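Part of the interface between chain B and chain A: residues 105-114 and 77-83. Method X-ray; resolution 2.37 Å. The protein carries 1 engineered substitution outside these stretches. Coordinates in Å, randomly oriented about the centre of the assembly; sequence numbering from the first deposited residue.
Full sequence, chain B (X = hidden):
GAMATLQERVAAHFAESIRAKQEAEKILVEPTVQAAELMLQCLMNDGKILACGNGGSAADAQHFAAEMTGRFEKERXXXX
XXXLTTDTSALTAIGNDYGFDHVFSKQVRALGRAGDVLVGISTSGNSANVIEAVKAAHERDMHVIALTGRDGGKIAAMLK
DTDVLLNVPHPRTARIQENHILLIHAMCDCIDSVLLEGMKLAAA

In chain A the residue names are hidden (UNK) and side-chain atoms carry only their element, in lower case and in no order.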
ATOM      1  N   SER B 105       7.175  -8.312 -13.425  1.00 28.04           N
ATOM      2  CA  SER B 105       6.919  -9.010 -14.685  1.00 28.02           C
ATOM      3  C   SER B 105       5.558  -9.719 -14.720  1.00 28.19           C
ATOM      4  O   SER B 105       4.876  -9.694 -15.742  1.00 27.17           O
ATOM      5  CB  SER B 105       8.037 -10.009 -14.970  1.00 27.69           C
ATOM      6  OG  SER B 105       8.095 -10.986 -13.950  1.00 27.96           O
ATOM      7  N   LYS B 106       5.167 -10.347 -13.616  1.00 30.19           N
ATOM      8  CA  LYS B 106       3.861 -11.026 -13.557  1.00 32.82           C
ATOM      9  C   LYS B 106       2.686 -10.075 -13.660  1.00 31.18           C
ATOM     10  O   LYS B 106       1.676 -10.415 -14.253  1.00 33.36           O
ATOM     11  CB  LYS B 106       3.717 -11.877 -12.298  1.00 36.58           C
ATOM     12  CG  LYS B 106       4.551 -13.152 -12.328  1.00 39.91           C
ATOM     13  CD  LYS B 106       4.016 -14.187 -11.352  1.00 43.45           C
ATOM     14  CE  LYS B 106       2.864 -14.987 -11.952  1.00 46.00           C
ATOM     15  NZ  LYS B 106       3.356 -16.080 -12.838  1.00 47.68           N
ATOM     16  N   GLN B 107       2.815  -8.887 -13.093  1.00 31.73           N
ATOM     17  CA  GLN B 107       1.762  -7.880 -13.193  1.00 31.62           C
ATOM     18  C   GLN B 107       1.701  -7.264 -14.594  1.00 29.94           C
ATOM     19  O   GLN B 107       0.624  -6.860 -15.050  1.00 27.46           O
ATOM     20  CB  GLN B 107       1.942  -6.795 -12.126  1.00 33.44           C
ATOM     21  CG  GLN B 107       1.768  -7.299 -10.693  1.00 35.97           C
ATOM     22  CD  GLN B 107       1.867  -6.181  -9.668  1.00 37.46           C
ATOM     23  OE1 GLN B 107       0.998  -5.311  -9.606  1.00 38.95           O
ATOM     24  NE2 GLN B 107       2.931  -6.194  -8.863  1.00 38.82           N
ATOM     25  N   VAL B 108       2.847  -7.192 -15.271  1.00 29.85           N
ATOM     26  CA  VAL B 108       2.876  -6.738 -16.676  1.00 30.03           C
ATOM     27  C   VAL B 108       2.071  -7.743 -17.533  1.00 31.19           C
ATOM     28  O   VAL B 108       1.250  -7.332 -18.354  1.00 28.76           O
ATOM     29  CB  VAL B 108       4.317  -6.565 -17.222  1.00 29.12           C
ATOM     30  CG1 VAL B 108       4.309  -6.163 -18.697  1.00 28.67           C
ATOM     31  CG2 VAL B 108       5.101  -5.529 -16.421  1.00 29.42           C
ATOM     32  N   ARG B 109       2.286  -9.045 -17.304  1.00 32.99           N
ATOM     33  CA  ARG B 109       1.544 -10.107 -18.007  1.00 35.86           C
ATOM     34  C   ARG B 109       0.038 -10.098 -17.712  1.00 34.75           C
ATOM     35  O   ARG B 109      -0.757 -10.428 -18.587  1.00 34.80           O
ATOM     36  CB  ARG B 109       2.136 -11.505 -17.722  1.00 39.32           C
ATOM     37  CG  ARG B 109       3.354 -11.867 -18.580  1.00 42.03           C
ATOM     38  CD  ARG B 109       3.775 -13.336 -18.460  1.00 43.86           C
ATOM     39  NE  ARG B 109       4.580 -13.581 -17.257  1.00 47.47           N
ATOM     40  CZ  ARG B 109       5.904 -13.399 -17.135  1.00 50.41           C
ATOM     41  NH1 ARG B 109       6.660 -12.960 -18.152  1.00 50.99           N
ATOM     42  NH2 ARG B 109       6.490 -13.658 -15.963  1.00 50.38           N
ATOM     43  N   ALA B 110      -0.357  -9.713 -16.502  1.00 33.70           N
ATOM     44  CA  ALA B 110      -1.786  -9.561 -16.175  1.00 33.22           C
ATOM     45  C   ALA B 110      -2.415  -8.383 -16.894  1.00 33.62           C
ATOM     46  O   ALA B 110      -3.387  -8.552 -17.631  1.00 34.32           O
ATOM     47  CB  ALA B 110      -1.978  -9.398 -14.677  1.00 34.33           C
ATOM     48  N   LEU B 111      -1.834  -7.199 -16.683  1.00 34.77           N
ATOM     49  CA  LEU B 111      -2.420  -5.918 -17.113  1.00 34.85           C
ATOM     50  C   LEU B 111      -1.986  -5.437 -18.501  1.00 35.30           C
ATOM     51  O   LEU B 111      -2.743  -4.741 -19.164  1.00 35.41           O
ATOM     52  CB  LEU B 111      -2.087  -4.814 -16.094  1.00 35.52           C
ATOM     53  CG  LEU B 111      -2.317  -5.095 -14.601  1.00 36.57           C
ATOM     54  CD1 LEU B 111      -1.928  -3.887 -13.750  1.00 36.11           C
ATOM     55  CD2 LEU B 111      -3.759  -5.499 -14.336  1.00 36.80           C
ATOM     56  N   GLY B 112      -0.770  -5.777 -18.928  1.00 36.53           N
ATOM     57  CA  GLY B 112      -0.184  -5.214 -20.151  1.00 37.92           C
ATOM     58  C   GLY B 112      -0.908  -5.602 -21.428  1.00 39.77           C
ATOM     59  O   GLY B 112      -1.421  -6.713 -21.539  1.00 45.57           O
ATOM     60  N   ARG B 113      -0.982  -4.675 -22.377  1.00 39.44           N
ATOM     61  CA  ARG B 113      -1.540  -4.954 -23.697  1.00 40.02           C
ATOM     62  C   ARG B 113      -0.698  -4.264 -24.736  1.00 38.65           C
ATOM     63  O   ARG B 113       0.018  -3.320 -24.419  1.00 37.91           O
ATOM     64  CB  ARG B 113      -2.984  -4.469 -23.811  1.00 41.65           C
ATOM     65  CG  ARG B 113      -3.968  -5.220 -22.931  1.00 46.69           C
ATOM     66  CD  ARG B 113      -4.162  -6.682 -23.337  1.00 50.56           C
ATOM     67  NE  ARG B 113      -5.144  -7.336 -22.463  1.00 56.13           N
ATOM     68  CZ  ARG B 113      -4.885  -7.967 -21.307  1.00 59.13           C
ATOM     69  NH1 ARG B 113      -3.643  -8.088 -20.821  1.00 57.58           N
ATOM     70  NH2 ARG B 113      -5.897  -8.497 -20.616  1.00 60.90           N
ATOM     71  N   ALA B 114      -0.780  -4.754 -25.973  1.00 38.13           N
ATOM     72  CA  ALA B 114      -0.068  -4.151 -27.106  1.00 37.34           C
ATOM     73  C   ALA B 114      -0.356  -2.651 -27.187  1.00 36.77           C
ATOM     74  O   ALA B 114      -1.512  -2.215 -27.088  1.00 34.91           O
ATOM     75  CB  ALA B 114      -0.447  -4.835 -28.411  1.00 36.76           C
TER
ATOM     76  N   UNK A  77      -2.147 -18.958 -15.619  1.00 50.50           N
ATOM     77  CA  UNK A  77      -1.856 -17.682 -16.276  1.00 54.27           C
ATOM     78  C   UNK A  77      -2.432 -16.473 -15.519  1.00 51.44           C
ATOM     79  O   UNK A  77      -3.370 -16.602 -14.725  1.00 50.06           O
ATOM     80  c   UNK A  77      -3.828 -17.371 -17.997  1.00 61.76           C
ATOM     81  c   UNK A  77      -3.185 -15.625 -20.125  1.00 67.95           C
ATOM     82  s   UNK A  77      -4.260 -17.016 -19.730  1.00 69.70           S
ATOM     83  c   UNK A  77      -2.342 -17.687 -17.748  1.00 57.91           C
ATOM     84  N   UNK A  78      -1.889 -15.297 -15.831  1.00 48.60           N
ATOM     85  CA  UNK A  78      -2.177 -14.052 -15.101  1.00 47.05           C
ATOM     86  C   UNK A  78      -3.395 -13.312 -15.691  1.00 43.19           C
ATOM     87  O   UNK A  78      -3.476 -13.122 -16.901  1.00 45.55           O
ATOM     88  c   UNK A  78      -0.937 -13.148 -15.100  1.00 47.47           C
ATOM     89  o   UNK A  78       2.410 -14.743 -15.355  1.00 54.91           O
ATOM     90  o   UNK A  78       0.801 -14.622 -16.845  1.00 52.12           O
ATOM     91  c   UNK A  78       0.346 -13.818 -14.593  1.00 49.82           C
ATOM     92  c   UNK A  78       1.238 -14.433 -15.680  1.00 53.02           C
ATOM     93  N   UNK A  79      -4.331 -12.908 -14.828  1.00 39.36           N
ATOM     94  CA  UNK A  79      -5.622 -12.322 -15.232  1.00 37.59           C
ATOM     95  C   UNK A  79      -5.685 -10.834 -14.903  1.00 35.20           C
ATOM     96  O   UNK A  79      -5.114 -10.388 -13.903  1.00 36.07           O
ATOM     97  c   UNK A  79      -6.762 -13.035 -14.504  1.00 36.93           C
ATOM     98  c   UNK A  79      -7.325 -14.782 -16.208  1.00 37.99           C
ATOM     99  c   UNK A  79      -6.894 -14.534 -14.765  1.00 37.80           C
ATOM    100  c   UNK A  79      -7.865 -15.182 -13.781  1.00 38.11           C
ATOM    101  N   UNK A  80      -6.413 -10.078 -15.717  1.00 31.93           N
ATOM    102  CA  UNK A  80      -6.467  -8.620 -15.577  1.00 31.49           C
ATOM    103  C   UNK A  80      -7.362  -8.193 -14.414  1.00 30.09           C
ATOM    104  O   UNK A  80      -8.591  -8.183 -14.539  1.00 28.84           O
ATOM    105  c   UNK A  80      -6.935  -7.975 -16.880  1.00 31.65           C
ATOM    106  N   UNK A  81      -6.740  -7.854 -13.283  1.00 29.53           N
ATOM    107  CA  UNK A  81      -7.477  -7.349 -12.130  1.00 29.78           C
ATOM    108  C   UNK A  81      -6.646  -6.375 -11.297  1.00 31.18           C
ATOM    109  O   UNK A  81      -5.512  -6.692 -10.927  1.00 33.64           O
ATOM    110  c   UNK A  81      -7.968  -8.495 -11.269  1.00 29.12           C
ATOM    111  N   UNK A  82      -7.228  -5.200 -11.015  1.00 30.83           N
ATOM    112  CA  UNK A  82      -6.582  -4.122 -10.258  1.00 31.84           C
ATOM    113  C   UNK A  82      -7.450  -3.760  -9.040  1.00 30.89           C
ATOM    114  O   UNK A  82      -8.630  -3.474  -9.182  1.00 32.52           O
ATOM    115  c   UNK A  82      -5.672  -3.205 -12.438  1.00 33.99           C
ATOM    116  c   UNK A  82      -6.399  -2.860 -11.144  1.00 33.32           C
ATOM    117  c   UNK A  82      -5.643  -1.760 -10.398  1.00 34.48           C
ATOM    118  N   UNK A  83      -6.878  -3.772  -7.848  1.00 28.88           N
ATOM    119  CA  UNK A  83      -7.571  -3.234  -6.688  1.00 28.98           C
ATOM    120  C   UNK A  83      -7.351  -1.731  -6.702  1.00 28.36           C
ATOM    121  O   UNK A  83      -6.233  -1.280  -6.890  1.00 28.55           O
ATOM    122  c   UNK A  83      -7.017  -3.841  -5.407  1.00 29.33           C
TER

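Position 77 of chain A carries four side-chain atoms in an unbranched run: two carbons, a sulfur, then a terminal carbon. None of them is in contact range of the chain B stretch, so the side chain takes no part in the contact. A thioether in mid-chain is diagnostic, and the residue is A:Met77.

Position 78 has three carbons in line, the third bonded to two oxygens: a carboxylate two methylenes from CA. The CA-to-CB bond points toward the chain B helix, CB packs 3.9 Å from B:Ala110 CB, and one oxygen lies 3.0 Å from B:Lys106 NZ and 3.1 Å from B:Arg109 NE. The length and fork would also suit glutamine, but both terminal atoms are oxygen; this is A:Glu78. The oxygen between the two basic groups is OE2, which accepts a hydrogen bond from each, both part of salt bridges. The bond from B:Arg109 NE has an N-H...acceptor angle of 156°, with OE2 at the guanidinium edge, near its plane.

Position 79 shows four carbons forked at the second; the CA-to-CB bond points away from chain B, and no side-chain atom is in contact range. Its contact is made by the backbone: O lies 3.4 Å from B:Ala110 CB. The fork beyond CB identifies A:Leu79.

Position 80 has one side-chain carbon, CB, 3.7 Å from B:Ala110 O and 3.9 Å from B:Arg113 NH2; a lone carbon is alanine, A:Ala80. That arginine is tethered within its own chain, B:Arg113 NH1 donating to B:Gly112 O at 2.7 Å and B:Ala110 O at 3.2 Å.

Position 81 also has one carbon, its CA-to-CB bond directed away, and its backbone N is 3.9 Å from B:Leu111 CD2: A:Ala81.

Position 82 bears one carbon carrying two more, and one of the two outer carbons lies 3.5 Å from B:Leu111 CD2, an apolar contact. A fork at CB gives A:Val82, with chi1 at -176° (t); the touching carbon is CG2.

Position 83 has one carbon, out of reach of the other stretch, and is A:Ala83.

The contact therefore joins a charged part to an apolar one. B:Lys106 and B:Arg109, three residues apart on the helix, both reach the same carboxylate oxygen. B:Ala110, whose CA is 4.6 Å from the CA of A:Glu78, is the point of closest CA approach. B:Leu111 carries the packing onward: its CB points sideways, but its end comes nearer, bringing CD2 against A:Val82. Together the two stretches bury 400 Å², of which A:Glu78 contributes 120 Å², the largest share of any residue.

Chain A 77-83: MELAAVA
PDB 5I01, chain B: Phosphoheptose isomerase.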